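Local coordinates for mitotic checkpoint control protein kinase BUB1 (Drosophila melanogaster, PDB 6JKK) that carries a protein kinase domain, which phosphorylates CENP-E as chromosomes pass from lateral to end-on attachment to spindle microtubules and probably binds ATP, at residues E20-S25 / E94-L99; R88-W93 / A120-N125; L99-R104 / P112-I117; M176-A181 / S211-L216. All blocks are in the same frame, centred on the assembly; numbering follows the deposited sequence.

Interaction 1: E20-S25 / E94-L99; sequences ESIDFS and EFYICL
Phe-24 lays one face of its ring over CB of Tyr-96, and most of the contact is aromatic. That CB sits displaced toward the rim, 3.9 Å from the centre of the Phe-24 ring, a CH-pi contact. Further along the same side chain the two rings form an offset edge-to-face pair, with planes at 85° and centroids 5.7 Å apart; the edge of Tyr-96 is the one presented. With CG anti to its backbone N (chi1 -172°), Phe-24 turns toward helix 92-104; at the ring's far end CZ lies 3.4 Å from Tyr-96 N.

Aliphatic contacts flank the rings. Leu-99 CD1 lies at the edge of the Phe-24 ring, 3.9 Å from CE1. Ile-22 crosses Tyr-96 at about a right angle, its CD1 closing to 3.3 Å from Tyr-96 CE1.

Ile-22 and Phe-24 bracket Asp-23, whose positive phi closes a Schellman motif at the end of helix 12-21. The N-terminal extension is thus held to helix 92-104, the C-helix of the kinase fold, by shape and ring orientation and not by directed polar bonds, while the polar ends of Tyr-96 and Glu-94 are engaged by Asp-213 and Lys-85, the predicted ATP-binding lysine.

Interaction 2: R88-W93 / A120-N125; sequences RPTNYW and ALVGNN
Thr-90 meets the end of strand 119-122 and the turn after it with both branches of its short side chain. Its CB stands 4.1 Å from Gly-123 O, and from there the two branches part. OG1, anti to the carbonyl carbon (chi1 -50°), donates a hydrogen bond of 3.0 Å to Gly-123 O; the donor lies 36° above the carbonyl plane. CG2 goes the other way, to Val-122 CG1 at 3.7 Å, the two side chains crossing at about a right angle, and it also sits over one face of the Tyr-92 ring, toward the rim. An alanine here would probably leave Gly-123 O without this donor and open a gap where the methyl packs on Val-122 CG1 and the face of the Tyr-92 ring.

Tyr-92 adds its own contact, CE1 lying 3.5 Å from Val-122 CG1. Two waters complete the joint: one accepts from Thr-90 N and donates to Asn-124 O, the other links Tyr-92 OH to the same carbonyl oxygen. Before Thr-90, the chain passes through the cis peptide of Pro-89, whose CA lies 3.7 Å from Asn-125 O. The side-chain ND2 of Asn-125 bonds to Val-40 O.

This is the N-lobe of a protein kinase: the link between strand 80-87, which bears Lys-85, and the C-helix, 92-104, resting on the hairpin turn that joins strands 119-122 and 127-132.

Interaction 3: L99-R104 / P112-I117; sequences LEIHSR and PSYAHI
His-102 and His-116 meet as an edge-to-face pair, with ring planes at 89° and centroids 5.0 Å apart. The edge belongs to His-116, whose CG lies anti to the backbone N (chi1 176°); its CD2 stands over the centre of the His-102 ring, 3.9 Å above the plane. His-116 CB lies near the far end of that ring, 3.7 Å from His-102 NE2.

Within its own plane the His-102 ring points NE2 at the loop backbone. It donates to Ala-115 O over 2.9 Å with an N-H...O angle of 155°; seen from the acceptor, the nitrogen stands well above the carbonyl plane. Tyr-114 O also lies at the ring edge, 3.4 Å from His-102 NE2. The preceding residue, Ile-101, crosses Tyr-114 at about a right angle and sets CG2 4.0 Å from Tyr-114 CB. The Tyr-114 hydroxyl bonds to Ile-169 O of helix 156-175, and His-116 ND1 to Asp-118.

Because NE2 is the donor, His-102 carries a proton there, which fits a neutral or a charged ring. One imidazole thus serves as a polar link at its edge and a stacking surface on its face, tying the last turns of the C-helix to the loop that leads into strand 119-122.

Interaction 4: M176-A181 / S211-L216; sequences MGIIHA and SIDMKL
Ile-179 and Ile-212 form the hydrogen-bonded pair of a short antiparallel ladder and satisfy each other's backbone twice: Ile-179 N donates to Ile-212 O at 2.9 Å, and Ile-212 N to Ile-179 O at 2.8 Å. Next along, Met-214 N gives a 2.8 Å bond to Gly-177 O, nearly along the C=O axis (C=O...N 169°). At the other end Ser-211 OG donates to His-180 O at 3.0 Å. Ile-178 and Asp-213 are the non-hydrogen-bonded pair between the Ile-179/Ile-212 pair and the Met-214 to Gly-177 bond; there Ile-178 CD1 packs 3.8 Å from Asp-213 OD1. On the face of Ile-179 and Ile-212, Ile-179 CD1 reaches Met-214 SD.

The Asp-213 carboxylate, with CG anti to the backbone N (chi1 -176°), is met at both oxygens. OD1 accepts from Lys-215 N at 3.0 Å, closing an Asx turn, while OD2 takes a salt bridge from Arg-104 and a hydrogen bond from Tyr-96 OH. An alanine here would probably leave Arg-104 with Glu-100 as its remaining acidic partner, the Tyr-96 hydroxyl without this acceptor, and the Lys-215 N-H without its Asx-turn bond.

Gly-177, at positive phi, ends a Schellman motif; a CB there would press against Lys-215 CG. Met-176 O accepts from Arg-104 NH1.

His-180 and Ala-181 donate their backbone N-H groups to Asp-248, His-180 NE2 bonds to Ile-206 O, and the His-180 ring meets Phe-208 of the DFG motif. Backbone bonds thus join the strands before the catalytic loop and after the DFG motif, while the carboxylate ties the latter to helix 92-104.

Helix 92-104, the C-helix of the N-lobe, at the lobe interface, runs through interactions 1, 2 and 3, and its residues also reach interaction 4. Interactions 1 and 3 share Leu-99, their centres about 13 Å apart; interaction 2 lies at the N-lobe sheet, its centre about 12 Å from that of interaction 1 and about 21 Å from that of interaction 4, which belongs to the separate two-stranded sheet. Along the chain, interactions 1 and 2 alternate their segments, interaction 3 falls between the two segments of interaction 2, and interaction 4 follows all. Trp-93 bonds to Ser-211 O, bridging 2 and 4. Ile-117, Cys-98, Phe-208 and His-180 touch in succession, consistent with an assembled regulatory spine, as in active-like kinases.

Interaction 1: E20-S25 / E94-L99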
loop_
_atom_site.group_PDB
_atom_site.type_symbol
_atom_site.label_atom_id
_atom_site.label_comp_id
_atom_site.label_asym_id
_atom_site.label_seq_id
_atom_site.Cartn_x
_atom_site.Cartn_y
_atom_site.Cartn_z
ATOM N N GLU A 20 20.358 1.294 -14.286
ATOM C CA GLU A 20 21.561 1.722 -14.991
ATOM C C GLU A 20 21.212 2.518 -16.248
ATOM O O GLU A 20 21.933 3.443 -16.617
ATOM C CB GLU A 20 22.471 0.526 -15.305
ATOM C CG GLU A 20 23.351 0.120 -14.123
ATOM C CD GLU A 20 23.742 -1.346 -14.149
ATOM O OE1 GLU A 20 23.532 -1.997 -15.194
ATOM O OE2 GLU A 20 24.254 -1.847 -13.123
ATOM N N SER A 21 20.090 2.183 -16.883
ATOM C CA SER A 21 19.683 2.869 -18.111
ATOM C C SER A 21 19.344 4.342 -17.860
ATOM O O SER A 21 19.419 5.171 -18.770
ATOM C CB SER A 21 18.498 2.158 -18.772
ATOM O OG SER A 21 17.282 2.469 -18.120
ATOM N N ILE A 22 18.985 4.665 -16.621
ATOM C CA ILE A 22 18.646 6.038 -16.258
ATOM C C ILE A 22 19.681 6.671 -15.325
ATOM O O ILE A 22 19.422 7.729 -14.739
ATOM C CB ILE A 22 17.268 6.116 -15.584
ATOM C CG1 ILE A 22 17.281 5.350 -14.257
ATOM C CG2 ILE A 22 16.186 5.571 -16.509
ATOM C CD1 ILE A 22 16.012 5.477 -13.485
ATOM N N ASP A 23 20.839 6.024 -15.190
ATOM C CA ASP A 23 21.940 6.553 -14.378
ATOM C C ASP A 23 21.486 6.902 -12.958
ATOM O O ASP A 23 21.700 8.018 -12.479
ATOM C CB ASP A 23 22.571 7.776 -15.058
ATOM C CG ASP A 23 23.192 7.445 -16.406
ATOM O OD1 ASP A 23 23.968 6.469 -16.484
ATOM O OD2 ASP A 23 22.902 8.166 -17.383
ATOM N N PHE A 24 20.848 5.942 -12.297
ATOM C CA PHE A 24 20.268 6.179 -10.984
ATOM C C PHE A 24 21.325 6.472 -9.911
ATOM O O PHE A 24 21.137 7.364 -9.082
ATOM C CB PHE A 24 19.388 4.998 -10.565
ATOM C CG PHE A 24 18.609 5.246 -9.307
ATOM C CD1 PHE A 24 17.661 6.261 -9.254
ATOM C CD2 PHE A 24 18.833 4.476 -8.179
ATOM C CE1 PHE A 24 16.942 6.500 -8.093
ATOM C CE2 PHE A 24 18.119 4.699 -7.013
ATOM C CZ PHE A 24 17.171 5.712 -6.965
ATOM N N SER A 25 22.434 5.733 -9.925
ATOM C CA SER A 25 23.475 5.914 -8.912
ATOM C C SER A 25 24.080 7.314 -8.974
ATOM O O SER A 25 24.324 7.951 -7.949
ATOM C CB SER A 25 24.567 4.852 -9.066
ATOM O OG SER A 25 25.174 4.937 -10.344
ATOM N N GLU A 94 13.502 0.479 -4.533
ATOM C CA GLU A 94 12.508 1.091 -3.664
ATOM C C GLU A 94 12.688 2.615 -3.575
ATOM O O GLU A 94 11.710 3.367 -3.634
ATOM C CB GLU A 94 12.549 0.450 -2.277
ATOM C CG GLU A 94 11.639 1.114 -1.268
ATOM C CD GLU A 94 11.559 0.324 0.011
ATOM O OE1 GLU A 94 12.252 -0.711 0.112
ATOM O OE2 GLU A 94 10.800 0.737 0.904
ATOM N N PHE A 95 13.939 3.063 -3.465
ATOM C CA PHE A 95 14.258 4.484 -3.394
ATOM C C PHE A 95 13.842 5.143 -4.711
ATOM O O PHE A 95 13.205 6.201 -4.707
ATOM C CB PHE A 95 15.760 4.679 -3.111
ATOM C CG PHE A 95 16.144 6.075 -2.663
ATOM C CD1 PHE A 95 15.192 6.966 -2.176
ATOM C CD2 PHE A 95 17.473 6.498 -2.749
ATOM C CE1 PHE A 95 15.557 8.254 -1.771
ATOM C CE2 PHE A 95 17.848 7.778 -2.347
ATOM C CZ PHE A 95 16.893 8.661 -1.862
ATOM N N TYR A 96 14.163 4.501 -5.835
ATOM C CA TYR A 96 13.768 5.024 -7.147
ATOM C C TYR A 96 12.256 5.246 -7.265
ATOM O O TYR A 96 11.819 6.333 -7.644
ATOM C CB TYR A 96 14.243 4.104 -8.287
ATOM C CG TYR A 96 13.546 4.409 -9.607
ATOM C CD1 TYR A 96 13.945 5.483 -10.396
ATOM C CD2 TYR A 96 12.479 3.629 -10.053
ATOM C CE1 TYR A 96 13.295 5.777 -11.593
ATOM C CE2 TYR A 96 11.822 3.913 -11.252
ATOM C CZ TYR A 96 12.240 4.986 -12.015
ATOM O OH TYR A 96 11.604 5.275 -13.205
ATOM N N ILE A 97 11.471 4.217 -6.950
ATOM C CA ILE A 97 10.014 4.322 -7.049
ATOM C C ILE A 97 9.483 5.479 -6.200
ATOM O O ILE A 97 8.672 6.285 -6.665
ATOM C CB ILE A 97 9.303 3.010 -6.623
ATOM C CG1 ILE A 97 9.597 1.872 -7.613
ATOM C CG2 ILE A 97 7.794 3.247 -6.470
ATOM C CD1 ILE A 97 9.126 2.130 -9.052
ATOM N N CYS A 98 9.950 5.566 -4.959
ATOM C CA CYS A 98 9.471 6.590 -4.037
ATOM C C CYS A 98 9.817 7.986 -4.513
ATOM O O CYS A 98 8.997 8.901 -4.427
ATOM C CB CYS A 98 10.043 6.366 -2.642
ATOM S SG CYS A 98 9.275 4.992 -1.796
ATOM N N LEU A 99 11.033 8.151 -5.019
ATOM C CA LEU A 99 11.437 9.434 -5.581
ATOM C C LEU A 99 10.509 9.804 -6.744
ATOM O O LEU A 99 10.062 10.955 -6.854
ATOM C CB LEU A 99 12.894 9.364 -6.054
ATOM C CG LEU A 99 13.946 9.320 -4.942
ATOM C CD1 LEU A 99 15.311 8.909 -5.492
ATOM C CD2 LEU A 99 14.041 10.671 -4.242
#

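Interaction 2: R88-W93 / A120-N125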
loop_
_atom_site.group_PDB
_atom_site.type_symbol
_atom_site.label_atom_id
_atom_site.label_comp_id
_atom_site.label_asym_id
_atom_site.label_seq_id
_atom_site.Cartn_x
_atom_site.Cartn_y
_atom_site.Cartn_z
ATOM N N ARG A 88 18.833 -6.108 2.957
ATOM C CA ARG A 88 19.985 -6.682 2.264
ATOM C C ARG A 88 19.480 -7.624 1.167
ATOM O O ARG A 88 18.569 -8.420 1.404
ATOM C CB ARG A 88 20.878 -7.456 3.242
ATOM C CG ARG A 88 21.453 -6.606 4.376
ATOM C CD ARG A 88 22.096 -7.453 5.467
ATOM N NE ARG A 88 21.182 -8.502 5.900
ATOM C CZ ARG A 88 20.266 -8.357 6.852
ATOM N NH1 ARG A 88 20.143 -7.203 7.500
ATOM N NH2 ARG A 88 19.471 -9.373 7.160
ATOM N N PRO A 89 20.032 -7.506 -0.053
ATOM C CA PRO A 89 21.000 -6.479 -0.459
ATOM C C PRO A 89 20.316 -5.127 -0.568
ATOM O O PRO A 89 19.097 -5.042 -0.434
ATOM C CB PRO A 89 21.437 -6.946 -1.849
ATOM C CG PRO A 89 20.260 -7.696 -2.371
ATOM C CD PRO A 89 19.670 -8.392 -1.173
ATOM N N THR A 90 21.105 -4.087 -0.788
ATOM C CA THR A 90 20.593 -2.726 -0.922
ATOM C C THR A 90 19.446 -2.673 -1.928
ATOM O O THR A 90 19.585 -3.141 -3.061
ATOM C CB THR A 90 21.728 -1.792 -1.360
ATOM O OG1 THR A 90 22.865 -1.997 -0.507
ATOM C CG2 THR A 90 21.296 -0.334 -1.305
ATOM N N ASN A 91 18.303 -2.142 -1.501
ATOM C CA ASN A 91 17.163 -1.997 -2.396
ATOM C C ASN A 91 17.153 -0.593 -2.997
ATOM O O ASN A 91 16.500 0.318 -2.477
ATOM C CB ASN A 91 15.854 -2.304 -1.662
ATOM C CG ASN A 91 14.691 -2.539 -2.612
ATOM O OD1 ASN A 91 14.693 -2.056 -3.749
ATOM N ND2 ASN A 91 13.692 -3.283 -2.154
ATOM N N TYR A 92 17.910 -0.413 -4.074
ATOM C CA TYR A 92 17.950 0.874 -4.759
ATOM C C TYR A 92 16.594 1.141 -5.388
ATOM O O TYR A 92 16.126 2.281 -5.424
ATOM C CB TYR A 92 19.023 0.872 -5.845
ATOM C CG TYR A 92 20.429 0.708 -5.318
ATOM C CD1 TYR A 92 21.140 1.799 -4.837
ATOM C CD2 TYR A 92 21.046 -0.539 -5.301
ATOM C CE1 TYR A 92 22.425 1.655 -4.357
ATOM C CE2 TYR A 92 22.337 -0.692 -4.824
ATOM C CZ TYR A 92 23.013 0.413 -4.350
ATOM O OH TYR A 92 24.291 0.285 -3.863
ATOM N N TRP A 93 15.965 0.077 -5.878
ATOM C CA TRP A 93 14.708 0.185 -6.614
ATOM C C TRP A 93 13.613 0.858 -5.801
ATOM O O TRP A 93 12.876 1.704 -6.313
ATOM C CB TRP A 93 14.250 -1.203 -7.070
ATOM C CG TRP A 93 12.978 -1.196 -7.870
ATOM C CD1 TRP A 93 11.732 -1.596 -7.450
ATOM C CD2 TRP A 93 12.827 -0.768 -9.228
ATOM N NE1 TRP A 93 10.820 -1.441 -8.473
ATOM C CE2 TRP A 93 11.469 -0.938 -9.572
ATOM C CE3 TRP A 93 13.711 -0.261 -10.187
ATOM C CZ2 TRP A 93 10.978 -0.614 -10.842
ATOM C CZ3 TRP A 93 13.223 0.059 -11.439
ATOM C CH2 TRP A 93 11.871 -0.117 -11.758
ATOM N N ALA A 120 18.025 8.480 3.429
ATOM C CA ALA A 120 18.493 7.192 2.929
ATOM C C ALA A 120 19.957 6.985 3.265
ATOM O O ALA A 120 20.807 7.803 2.918
ATOM C CB ALA A 120 18.285 7.093 1.414
ATOM N N LEU A 121 20.253 5.882 3.943
ATOM C CA LEU A 121 21.633 5.502 4.181
ATOM C C LEU A 121 21.892 4.295 3.294
ATOM O O LEU A 121 21.260 3.247 3.457
ATOM C CB LEU A 121 21.838 5.154 5.653
ATOM C CG LEU A 121 23.259 4.927 6.155
ATOM C CD1 LEU A 121 24.078 6.206 6.022
ATOM C CD2 LEU A 121 23.236 4.440 7.599
ATOM N N VAL A 122 22.799 4.455 2.336
ATOM C CA VAL A 122 23.010 3.446 1.300
ATOM C C VAL A 122 24.447 2.916 1.291
ATOM O O VAL A 122 25.373 3.609 0.865
ATOM C CB VAL A 122 22.642 4.018 -0.087
ATOM C CG1 VAL A 122 22.849 2.980 -1.157
ATOM C CG2 VAL A 122 21.193 4.496 -0.091
ATOM N N GLY A 123 24.629 1.685 1.767
ATOM C CA GLY A 123 25.948 1.084 1.820
ATOM C C GLY A 123 26.155 0.059 0.726
ATOM O O GLY A 123 25.243 -0.218 -0.057
ATOM N N ASN A 124 27.358 -0.502 0.673
ATOM C CA ASN A 124 27.667 -1.549 -0.288
ATOM C C ASN A 124 26.770 -2.766 -0.035
ATOM O O ASN A 124 26.371 -3.464 -0.966
ATOM C CB ASN A 124 29.132 -1.981 -0.162
ATOM C CG ASN A 124 30.118 -0.821 -0.276
ATOM O OD1 ASN A 124 29.869 0.173 -0.957
ATOM N ND2 ASN A 124 31.259 -0.963 0.388
ATOM N N ASN A 125 26.449 -2.985 1.239
ATOM C CA ASN A 125 25.822 -4.213 1.715
ATOM C C ASN A 125 24.316 -4.118 1.931
ATOM O O ASN A 125 23.586 -5.103 1.759
ATOM C CB ASN A 125 26.464 -4.595 3.047
ATOM C CG ASN A 125 26.287 -3.508 4.113
ATOM O OD1 ASN A 125 26.524 -2.317 3.859
ATOM N ND2 ASN A 125 25.851 -3.915 5.304
HETATM O O HOH W 1 23.779 -4.746 -1.741
HETATM O O HOH W 2 25.768 -2.322 -3.984
#

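Interaction 3: L99-R104 / P112-I117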
loop_
_atom_site.group_PDB
_atom_site.type_symbol
_atom_site.label_atom_id
_atom_site.label_comp_id
_atom_site.label_asym_id
_atom_site.label_seq_id
_atom_site.Cartn_x
_atom_site.Cartn_y
_atom_site.Cartn_z
ATOM N N LEU A 99 11.033 8.151 -5.019
ATOM C CA LEU A 99 11.437 9.434 -5.581
ATOM C C LEU A 99 10.509 9.804 -6.744
ATOM O O LEU A 99 10.062 10.955 -6.854
ATOM C CB LEU A 99 12.894 9.364 -6.054
ATOM C CG LEU A 99 13.946 9.320 -4.942
ATOM C CD1 LEU A 99 15.311 8.909 -5.492
ATOM C CD2 LEU A 99 14.041 10.671 -4.242
ATOM N N GLU A 100 10.217 8.830 -7.607
ATOM C CA GLU A 100 9.384 9.089 -8.789
ATOM C C GLU A 100 7.963 9.438 -8.398
ATOM O O GLU A 100 7.370 10.355 -8.962
ATOM C CB GLU A 100 9.383 7.892 -9.749
ATOM C CG GLU A 100 10.598 7.834 -10.672
ATOM C CD GLU A 100 10.800 9.122 -11.454
ATOM O OE1 GLU A 100 9.975 9.421 -12.347
ATOM O OE2 GLU A 100 11.772 9.842 -11.165
ATOM N N ILE A 101 7.410 8.701 -7.438
ATOM C CA ILE A 101 6.069 9.003 -6.967
ATOM C C ILE A 101 5.982 10.469 -6.538
ATOM O O ILE A 101 5.098 11.216 -6.977
ATOM C CB ILE A 101 5.651 8.079 -5.807
ATOM C CG1 ILE A 101 5.323 6.682 -6.337
ATOM C CG2 ILE A 101 4.423 8.643 -5.105
ATOM C CD1 ILE A 101 5.120 5.642 -5.251
ATOM N N HIS A 102 6.921 10.899 -5.705
ATOM C CA HIS A 102 6.859 12.262 -5.190
ATOM C C HIS A 102 7.259 13.299 -6.240
ATOM O O HIS A 102 6.919 14.475 -6.128
ATOM C CB HIS A 102 7.638 12.383 -3.871
ATOM C CG HIS A 102 6.942 11.715 -2.725
ATOM N ND1 HIS A 102 6.006 12.360 -1.943
ATOM C CD2 HIS A 102 7.002 10.441 -2.264
ATOM C CE1 HIS A 102 5.531 11.517 -1.041
ATOM N NE2 HIS A 102 6.123 10.347 -1.212
ATOM N N SER A 103 7.934 12.845 -7.289
ATOM C CA SER A 103 8.251 13.724 -8.406
ATOM C C SER A 103 7.017 13.930 -9.300
ATOM O O SER A 103 6.837 15.001 -9.906
ATOM C CB SER A 103 9.401 13.115 -9.212
ATOM O OG SER A 103 9.943 14.048 -10.124
ATOM N N ARG A 104 6.162 12.915 -9.382
ATOM C CA ARG A 104 5.055 12.946 -10.345
ATOM C C ARG A 104 3.761 13.485 -9.757
ATOM O O ARG A 104 2.853 13.869 -10.497
ATOM C CB ARG A 104 4.822 11.557 -10.950
ATOM C CG ARG A 104 6.003 11.029 -11.747
ATOM C CD ARG A 104 5.763 9.611 -12.239
ATOM N NE ARG A 104 6.999 9.036 -12.761
ATOM C CZ ARG A 104 7.122 7.782 -13.179
ATOM N NH1 ARG A 104 6.077 6.973 -13.154
ATOM N NH2 ARG A 104 8.291 7.340 -13.625
ATOM N N PRO A 112 0.257 13.360 1.334
ATOM C CA PRO A 112 0.374 12.524 2.540
ATOM C C PRO A 112 -0.024 11.059 2.333
ATOM O O PRO A 112 0.166 10.246 3.250
ATOM C CB PRO A 112 -0.618 13.178 3.514
ATOM C CG PRO A 112 -0.768 14.586 3.028
ATOM C CD PRO A 112 -0.699 14.467 1.534
ATOM N N SER A 113 -0.563 10.720 1.163
ATOM C CA SER A 113 -1.100 9.379 0.927
ATOM C C SER A 113 -0.049 8.357 0.516
ATOM O O SER A 113 -0.363 7.173 0.385
ATOM C CB SER A 113 -2.183 9.418 -0.159
ATOM O OG SER A 113 -3.108 10.452 0.078
ATOM N N TYR A 114 1.182 8.809 0.287
ATOM C CA TYR A 114 2.247 7.905 -0.137
ATOM C C TYR A 114 3.449 8.089 0.769
ATOM O O TYR A 114 3.829 9.222 1.068
ATOM C CB TYR A 114 2.638 8.183 -1.600
ATOM C CG TYR A 114 1.437 8.166 -2.516
ATOM C CD1 TYR A 114 0.877 6.962 -2.939
ATOM C CD2 TYR A 114 0.841 9.348 -2.922
ATOM C CE1 TYR A 114 -0.242 6.945 -3.753
ATOM C CE2 TYR A 114 -0.279 9.344 -3.735
ATOM C CZ TYR A 114 -0.812 8.143 -4.146
ATOM O OH TYR A 114 -1.923 8.142 -4.960
ATOM N N ALA A 115 4.038 6.979 1.207
ATOM C CA ALA A 115 5.230 7.024 2.050
ATOM C C ALA A 115 6.294 7.893 1.397
ATOM O O ALA A 115 6.451 7.864 0.180
ATOM C CB ALA A 115 5.771 5.625 2.283
ATOM N N HIS A 116 7.005 8.669 2.212
ATOM C CA HIS A 116 8.087 9.524 1.728
ATOM C C HIS A 116 9.363 9.086 2.432
ATOM O O HIS A 116 9.379 8.939 3.661
ATOM C CB HIS A 116 7.768 10.996 2.029
ATOM C CG HIS A 116 8.863 11.952 1.657
ATOM N ND1 HIS A 116 9.843 12.340 2.546
ATOM C CD2 HIS A 116 9.117 12.618 0.503
ATOM C CE1 HIS A 116 10.663 13.194 1.951
ATOM N NE2 HIS A 116 10.244 13.378 0.711
ATOM N N ILE A 117 10.416 8.829 1.661
ATOM C CA ILE A 117 11.706 8.495 2.265
ATOM C C ILE A 117 12.387 9.804 2.646
ATOM O O ILE A 117 12.851 10.563 1.780
ATOM C CB ILE A 117 12.563 7.593 1.333
ATOM C CG1 ILE A 117 11.867 6.248 1.147
ATOM C CG2 ILE A 117 13.988 7.368 1.898
ATOM C CD1 ILE A 117 12.587 5.268 0.234
#

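Interaction 4: M176-A181 / S211-L216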
loop_
_atom_site.group_PDB
_atom_site.type_symbol
_atom_site.label_atom_id
_atom_site.label_comp_id
_atom_site.label_asym_id
_atom_site.label_seq_id
_atom_site.Cartn_x
_atom_site.Cartn_y
_atom_site.Cartn_z
ATOM N N MET A 176 -0.196 7.972 -12.280
ATOM C CA MET A 176 1.224 8.289 -12.366
ATOM C C MET A 176 2.016 7.153 -13.022
ATOM O O MET A 176 3.238 7.241 -13.156
ATOM C CB MET A 176 1.786 8.588 -10.969
ATOM C CG MET A 176 1.300 9.913 -10.370
ATOM S SD MET A 176 2.045 10.325 -8.771
ATOM C CE MET A 176 1.069 9.313 -7.647
ATOM N N GLY A 177 1.325 6.088 -13.427
ATOM C CA GLY A 177 1.972 4.985 -14.128
ATOM C C GLY A 177 2.750 4.046 -13.223
ATOM O O GLY A 177 3.702 3.385 -13.656
ATOM N N ILE A 178 2.339 3.973 -11.961
ATOM C CA ILE A 178 2.999 3.094 -10.999
ATOM C C ILE A 178 2.048 2.002 -10.500
ATOM O O ILE A 178 0.906 2.289 -10.128
ATOM C CB ILE A 178 3.545 3.901 -9.794
ATOM C CG1 ILE A 178 4.503 4.999 -10.277
ATOM C CG2 ILE A 178 4.231 2.972 -8.773
ATOM C CD1 ILE A 178 5.920 4.503 -10.525
ATOM N N ILE A 179 2.518 0.754 -10.519
ATOM C CA ILE A 179 1.786 -0.357 -9.917
ATOM C C ILE A 179 2.487 -0.700 -8.607
ATOM O O ILE A 179 3.682 -0.984 -8.604
ATOM C CB ILE A 179 1.755 -1.585 -10.852
ATOM C CG1 ILE A 179 1.095 -1.210 -12.182
ATOM C CG2 ILE A 179 0.993 -2.743 -10.204
ATOM C CD1 ILE A 179 1.341 -2.201 -13.312
ATOM N N HIS A 180 1.759 -0.638 -7.493
ATOM C CA HIS A 180 2.369 -0.913 -6.192
ATOM C C HIS A 180 2.868 -2.358 -6.139
ATOM O O HIS A 180 3.978 -2.630 -5.666
ATOM C CB HIS A 180 1.381 -0.638 -5.054
ATOM C CG HIS A 180 1.944 -0.915 -3.695
ATOM N ND1 HIS A 180 2.045 -2.188 -3.179
ATOM C CD2 HIS A 180 2.459 -0.085 -2.758
ATOM C CE1 HIS A 180 2.596 -2.131 -1.979
ATOM N NE2 HIS A 180 2.852 -0.866 -1.698
ATOM N N ALA A 181 2.017 -3.268 -6.615
ATOM C CA ALA A 181 2.345 -4.681 -6.826
ATOM C C ALA A 181 2.393 -5.563 -5.568
ATOM O O ALA A 181 2.612 -6.768 -5.670
ATOM C CB ALA A 181 3.627 -4.839 -7.679
ATOM N N SER A 211 7.553 -2.363 -6.523
ATOM C CA SER A 211 6.615 -1.652 -7.388
ATOM C C SER A 211 7.087 -1.661 -8.838
ATOM O O SER A 211 8.255 -1.947 -9.119
ATOM C CB SER A 211 6.387 -0.220 -6.890
ATOM O OG SER A 211 5.733 -0.232 -5.633
ATOM N N ILE A 212 6.171 -1.362 -9.755
ATOM C CA ILE A 212 6.471 -1.382 -11.185
ATOM C C ILE A 212 6.255 -0.000 -11.795
ATOM O O ILE A 212 5.197 0.596 -11.603
ATOM C CB ILE A 212 5.561 -2.390 -11.909
ATOM C CG1 ILE A 212 5.754 -3.796 -11.338
ATOM C CG2 ILE A 212 5.803 -2.369 -13.420
ATOM C CD1 ILE A 212 4.706 -4.785 -11.814
ATOM N N ASP A 213 7.251 0.513 -12.518
ATOM C CA ASP A 213 7.097 1.790 -13.206
ATOM C C ASP A 213 6.790 1.556 -14.680
ATOM O O ASP A 213 7.674 1.190 -15.457
ATOM C CB ASP A 213 8.347 2.663 -13.044
ATOM C CG ASP A 213 8.187 4.041 -13.667
ATOM O OD1 ASP A 213 7.081 4.363 -14.161
ATOM O OD2 ASP A 213 9.173 4.807 -13.664
ATOM N N MET A 214 5.534 1.781 -15.057
ATOM C CA MET A 214 5.092 1.553 -16.431
ATOM C C MET A 214 5.705 2.540 -17.425
ATOM O O MET A 214 5.730 2.274 -18.628
ATOM C CB MET A 214 3.562 1.594 -16.516
ATOM C CG MET A 214 2.873 0.508 -15.714
ATOM S SD MET A 214 3.301 -1.146 -16.286
ATOM C CE MET A 214 2.416 -1.196 -17.841
ATOM N N LYS A 215 6.201 3.673 -16.926
ATOM C CA LYS A 215 6.802 4.688 -17.793
ATOM C C LYS A 215 8.154 4.240 -18.352
ATOM O O LYS A 215 8.686 4.848 -19.287
ATOM C CB LYS A 215 6.935 6.031 -17.063
ATOM C CG LYS A 215 5.594 6.687 -16.728
ATOM C CD LYS A 215 5.754 8.177 -16.428
ATOM C CE LYS A 215 4.432 8.808 -15.995
ATOM N NZ LYS A 215 3.408 8.796 -17.084
ATOM N N LEU A 216 8.701 3.171 -17.782
ATOM C CA LEU A 216 9.970 2.614 -18.245
ATOM C C LEU A 216 9.765 1.564 -19.335
ATOM O O LEU A 216 10.731 1.011 -19.860
ATOM C CB LEU A 216 10.741 2.005 -17.074
ATOM C CG LEU A 216 11.274 2.989 -16.036
ATOM C CD1 LEU A 216 12.073 2.266 -14.966
ATOM C CD2 LEU A 216 12.122 4.046 -16.710
#